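Long-range contact in glycoprotein (PDB 5MDM), which probably attaches the virus to host receptors and, triggered by endosomal acid, drives fusion of the viral and endosomal membranes: residues A[59-64]-A[123-128]. Residues are numbered along the deposited sequence; the frame is centred on the assembly and turned at random.
Sequences CHAAKW and EFLVIM
Val126 lays CG2 over one face of the Trp64 indole, a CH-pi contact 3.6 Å from the centroid of the five-membered ring, and Met128 CE sits at the indole's edge in its plane, 3.7 Å from Trp64 CZ2. These side chains belong to an antiparallel beta ladder in the elongated fusion domain of this class III fusion glycoprotein, where strands 56-69 and 120-131 run side by side. Three hydrogen-bonded pairs, His60 with Met128, Ala62 with Val126 and Trp64 with Phe124, each close with two backbone N-H to O bonds. The side chains of these pairs start out on one face of the sheet, although the Phe124 ring then leads away from segment 59-64. The Met128 chain runs extended beyond CG (chi2 171°) beside the His60 side chain, both pointing the same way, and brings SD to 3.5 Å from His60 CD2; the sulfur lies oblique to the imidazole. His60, probably a pH sensor of the pre-fusion state, also shares a weak hydrogen bond between ND1 and Ser164 OG, and its side chain is about 7 Å from that of His162, another probable sensor. Met128 is itself a site of interaction with host vimentin. On the other face, Ile127 CD1 packs 3.6 Å from Ala61 CB, while helix 89-101 covers Ile127 with Asp91 and Ala95. Further along, Lys63 and Glu123 lie side by side; Lys63 NZ stays 4.0 Å from Glu123 OE1, beyond a salt bridge, and the closer touch is Lys63 CD against that oxygen. At the other end Cys59, disulfide-bonded to Cys92, sets SG 3.6 Å from Ile127 CG2.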
# COMPACT_ATOMS: atom_id res chain seq x y z
N CYS A 59 27.57 24.19 -0.03
CA CYS A 59 28.98 24.54 0.02
C CYS A 59 29.12 25.90 0.70
O CYS A 59 28.82 26.94 0.10
CB CYS A 59 29.55 24.58 -1.40
SG CYS A 59 31.35 24.80 -1.51
N HIS A 60 29.55 25.89 1.96
CA HIS A 60 29.77 27.11 2.72
C HIS A 60 31.23 27.54 2.66
O HIS A 60 32.12 26.71 2.76
CB HIS A 60 29.36 26.92 4.18
CG HIS A 60 29.86 28.00 5.09
ND1 HIS A 60 29.16 29.17 5.31
CD2 HIS A 60 30.98 28.09 5.83
CE1 HIS A 60 29.84 29.93 6.15
NE2 HIS A 60 30.95 29.30 6.48
N ALA A 61 31.47 28.84 2.49
CA ALA A 61 32.83 29.35 2.46
C ALA A 61 33.00 30.50 3.44
O ALA A 61 32.20 31.43 3.47
CB ALA A 61 33.20 29.79 1.05
N ALA A 62 34.06 30.43 4.24
CA ALA A 62 34.36 31.50 5.18
C ALA A 62 35.84 31.54 5.51
O ALA A 62 36.44 30.52 5.84
CB ALA A 62 33.55 31.33 6.46
N LYS A 63 36.44 32.72 5.40
CA LYS A 63 37.83 32.92 5.79
C LYS A 63 37.94 33.03 7.31
O LYS A 63 37.29 33.86 7.93
CB LYS A 63 38.42 34.15 5.10
CG LYS A 63 38.72 33.92 3.62
CD LYS A 63 39.30 35.15 2.94
CE LYS A 63 38.28 36.26 2.82
NZ LYS A 63 38.81 37.41 2.03
N TRP A 64 38.76 32.18 7.91
CA TRP A 64 39.06 32.28 9.33
C TRP A 64 40.34 33.10 9.48
O TRP A 64 41.41 32.69 9.04
CB TRP A 64 39.22 30.90 9.96
CG TRP A 64 37.95 30.09 10.00
CD1 TRP A 64 36.95 30.07 9.06
CD2 TRP A 64 37.54 29.18 11.03
NE1 TRP A 64 35.96 29.21 9.44
CE2 TRP A 64 36.29 28.64 10.64
CE3 TRP A 64 38.11 28.76 12.23
CZ2 TRP A 64 35.61 27.72 11.42
CZ3 TRP A 64 37.42 27.84 13.01
CH2 TRP A 64 36.19 27.33 12.60
N GLU A 123 45.12 34.22 7.15
CA GLU A 123 43.78 33.67 6.98
C GLU A 123 43.75 32.28 6.34
O GLU A 123 44.60 31.93 5.52
CB GLU A 123 42.90 34.64 6.18
CG GLU A 123 43.51 35.06 4.85
CD GLU A 123 42.66 36.07 4.11
OE1 GLU A 123 41.70 36.60 4.71
OE2 GLU A 123 42.96 36.34 2.93
N PHE A 124 42.75 31.50 6.75
CA PHE A 124 42.51 30.15 6.24
C PHE A 124 41.13 30.09 5.60
O PHE A 124 40.13 30.24 6.29
CB PHE A 124 42.52 29.15 7.41
CG PHE A 124 43.73 28.26 7.46
CD1 PHE A 124 44.53 28.09 6.35
CD2 PHE A 124 44.05 27.59 8.63
CE1 PHE A 124 45.64 27.27 6.40
CE2 PHE A 124 45.16 26.77 8.69
CZ PHE A 124 45.96 26.61 7.57
N LEU A 125 41.06 29.85 4.29
CA LEU A 125 39.76 29.72 3.64
C LEU A 125 39.11 28.37 3.94
O LEU A 125 39.50 27.33 3.40
CB LEU A 125 39.85 29.96 2.13
CG LEU A 125 38.51 29.94 1.39
CD1 LEU A 125 37.44 30.67 2.19
CD2 LEU A 125 38.65 30.56 0.01
N VAL A 126 38.10 28.40 4.80
CA VAL A 126 37.44 27.20 5.29
C VAL A 126 36.14 26.91 4.56
O VAL A 126 35.24 27.76 4.50
CB VAL A 126 37.15 27.31 6.80
CG1 VAL A 126 36.23 26.19 7.26
CG2 VAL A 126 38.46 27.32 7.59
N ILE A 127 36.04 25.71 3.99
CA ILE A 127 34.81 25.27 3.34
C ILE A 127 34.09 24.21 4.17
O ILE A 127 34.71 23.26 4.64
CB ILE A 127 35.07 24.70 1.94
CG1 ILE A 127 35.98 25.62 1.13
CG2 ILE A 127 33.76 24.48 1.21
CD1 ILE A 127 35.28 26.86 0.62
N MET A 128 32.79 24.38 4.35
CA MET A 128 31.97 23.44 5.10
C MET A 128 30.85 22.88 4.23
O MET A 128 30.02 23.63 3.71
CB MET A 128 31.38 24.12 6.34
CG MET A 128 32.41 24.86 7.18
SD MET A 128 31.68 25.86 8.50
CE MET A 128 33.04 26.96 8.90